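Local coordinates for protein hypothetical glycoside hydrolase (PDB 3TAW) that is of unknown function but is a glycoside hydrolase-like protein, probably built on a five-bladed beta-propeller, at residues L327-N332 with D351-F356. Sequence-based numbering, arbitrary orientation. Where two conformers were deposited one is given.
Sequences LVYYRN and DKQLNF. With MG (magnesium ion), chain D; EDO (1,2-ethanediol), chain J; EDO (1,2-ethanediol), chain I.
Tyr329 and Gln353 meet because the tyrosine, with CG anti to the backbone nitrogen (chi1 -174°), leaves its strand toward 351-356 and its hydroxyl reaches Gln353, while Gln353, with CG beside its backbone N, bends at its second torsion (chi2 -61°), which brings its amide to Tyr329 OH and Asn332 O. The two side chains cross at nearly a right angle, with ring and amide planes 63° apart. Tyr329 OH donates a weak hydrogen bond to Gln353 OE1 at 2.7 Å. At the other end of the amide, Gln353 NE2 bridges two backbone carbonyls: Asp351 O at 2.8 Å and, longer, Asn332 O at 3.3 Å. It stands above both carbonyl planes, off the lone pairs. These three bonds engage both ends of the amide and should limit its rotation. A water also joins the segments, donating to Asn332 O (2.6 Å) and Asp351 OD1 (2.9 Å); that carboxylate forms a salt bridge with Lys333 as well. Farther along, Asn355 OD1 and the terminal Phe356 O both bind magnesium at 2.1 Å. This surface contact ties the C-terminal tail to the end of strand 322-330 and the turn into 333-340, within a three-stranded antiparallel sheet consistent with one blade of the five-bladed beta-propeller expected for this family.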
# COMPACT_ATOMS: atom_id res chain seq x y z
N LEU A 327 -7.27 0.37 -3.50
CA LEU A 327 -8.51 1.14 -3.56
C LEU A 327 -8.88 1.40 -5.01
O LEU A 327 -8.05 1.95 -5.76
CB LEU A 327 -8.35 2.45 -2.79
CG LEU A 327 -9.57 3.37 -2.78
CD1 LEU A 327 -10.82 2.67 -2.16
CD2 LEU A 327 -9.23 4.69 -2.02
N VAL A 328 -10.07 0.97 -5.41
CA VAL A 328 -10.55 1.19 -6.77
C VAL A 328 -12.00 1.69 -6.77
O VAL A 328 -12.77 1.38 -5.86
CB VAL A 328 -10.46 -0.09 -7.66
CG1 VAL A 328 -9.00 -0.51 -7.86
CG2 VAL A 328 -11.30 -1.25 -7.06
N TYR A 329 -12.35 2.43 -7.81
CA TYR A 329 -13.71 2.86 -8.07
C TYR A 329 -14.22 2.03 -9.24
O TYR A 329 -13.72 2.17 -10.37
CB TYR A 329 -13.72 4.35 -8.42
CG TYR A 329 -15.10 4.89 -8.57
CD1 TYR A 329 -15.91 5.04 -7.46
CD2 TYR A 329 -15.61 5.22 -9.82
CE1 TYR A 329 -17.20 5.53 -7.57
CE2 TYR A 329 -16.90 5.72 -9.94
CZ TYR A 329 -17.68 5.85 -8.82
OH TYR A 329 -18.96 6.34 -8.91
N TYR A 330 -15.19 1.16 -8.98
CA TYR A 330 -15.61 0.13 -9.95
C TYR A 330 -17.11 -0.05 -9.82
O TYR A 330 -17.62 -0.13 -8.70
CB TYR A 330 -14.91 -1.18 -9.62
CG TYR A 330 -15.08 -2.28 -10.64
CD1 TYR A 330 -14.39 -2.25 -11.83
CD2 TYR A 330 -15.90 -3.38 -10.38
CE1 TYR A 330 -14.52 -3.28 -12.77
CE2 TYR A 330 -16.03 -4.41 -11.29
CZ TYR A 330 -15.35 -4.36 -12.50
OH TYR A 330 -15.48 -5.38 -13.44
N ARG A 331 -17.81 -0.08 -10.94
CA ARG A 331 -19.27 -0.24 -10.92
C ARG A 331 -19.92 0.71 -9.90
O ARG A 331 -20.74 0.32 -9.09
CB ARG A 331 -19.65 -1.70 -10.62
CG ARG A 331 -19.14 -2.67 -11.64
CD ARG A 331 -19.46 -4.14 -11.25
NE ARG A 331 -20.91 -4.39 -11.12
CZ ARG A 331 -21.45 -5.57 -10.84
NH1 ARG A 331 -20.67 -6.65 -10.67
NH2 ARG A 331 -22.76 -5.69 -10.73
N ASN A 332 -19.49 1.96 -9.95
CA ASN A 332 -20.07 3.05 -9.17
C ASN A 332 -19.92 2.95 -7.65
O ASN A 332 -20.62 3.65 -6.89
CB ASN A 332 -21.53 3.28 -9.60
CG ASN A 332 -21.60 3.89 -10.98
OD1 ASN A 332 -21.21 5.04 -11.18
ND2 ASN A 332 -22.07 3.14 -11.94
N ASP A 351 -20.33 3.53 -0.94
CA ASP A 351 -21.12 4.18 -1.97
C ASP A 351 -20.84 5.69 -2.01
O ASP A 351 -21.39 6.40 -2.86
CB ASP A 351 -22.61 3.93 -1.72
CG ASP A 351 -23.02 2.49 -2.02
OD1 ASP A 351 -22.69 1.99 -3.10
OD2 ASP A 351 -23.68 1.87 -1.17
N LYS A 352 -19.99 6.18 -1.10
CA LYS A 352 -19.75 7.62 -0.95
C LYS A 352 -19.20 8.21 -2.23
O LYS A 352 -18.30 7.66 -2.83
CB LYS A 352 -18.79 7.92 0.20
CG LYS A 352 -18.71 9.45 0.50
CD LYS A 352 -18.08 9.74 1.82
CE LYS A 352 -18.13 11.25 2.22
NZ LYS A 352 -17.72 11.44 3.67
N GLN A 353 -19.73 9.36 -2.63
CA GLN A 353 -19.23 9.98 -3.84
C GLN A 353 -18.42 11.21 -3.41
O GLN A 353 -18.91 12.09 -2.74
CB GLN A 353 -20.37 10.28 -4.83
CG GLN A 353 -21.21 9.00 -5.27
CD GLN A 353 -20.42 7.87 -6.00
OE1 GLN A 353 -19.72 8.10 -7.00
NE2 GLN A 353 -20.61 6.63 -5.53
N LEU A 354 -17.14 11.20 -3.77
CA LEU A 354 -16.25 12.32 -3.45
C LEU A 354 -16.47 13.40 -4.50
O LEU A 354 -17.02 13.12 -5.59
CB LEU A 354 -14.80 11.87 -3.46
CG LEU A 354 -14.38 10.83 -2.42
CD1 LEU A 354 -12.93 10.39 -2.62
CD2 LEU A 354 -14.59 11.41 -1.04
N ASN A 355 -16.03 14.61 -4.18
CA ASN A 355 -16.24 15.75 -5.07
C ASN A 355 -15.03 15.98 -5.98
O ASN A 355 -13.95 16.38 -5.50
CB ASN A 355 -16.51 16.99 -4.23
CG ASN A 355 -16.81 18.19 -5.08
OD1 ASN A 355 -17.02 18.06 -6.30
ND2 ASN A 355 -16.85 19.38 -4.46
N PHE A 356 -15.22 15.70 -7.28
CA PHE A 356 -14.27 16.06 -8.34
C PHE A 356 -14.87 17.12 -9.26
O PHE A 356 -15.91 17.74 -8.98
CB PHE A 356 -13.90 14.82 -9.18
CG PHE A 356 -13.39 13.69 -8.36
CD1 PHE A 356 -12.06 13.65 -7.96
CD2 PHE A 356 -14.24 12.68 -7.93
CE1 PHE A 356 -11.58 12.61 -7.17
CE2 PHE A 356 -13.77 11.64 -7.15
CZ PHE A 356 -12.42 11.62 -6.75
OXT PHE A 356 -14.33 17.39 -10.35
MG MG D . -17.57 18.67 -8.18
C1 EDO J . -15.91 2.09 -13.35
O1 EDO J . -16.25 0.68 -13.38
C2 EDO J . -16.67 2.82 -12.24
O2 EDO J . -18.10 2.73 -12.37
C1 EDO I . -5.62 2.14 -8.49
O1 EDO I . -5.57 2.34 -9.92
C2 EDO I . -5.65 3.48 -7.74
O2 EDO I . -5.82 3.33 -6.30
O HOH W 1 -22.82 3.59 -5.46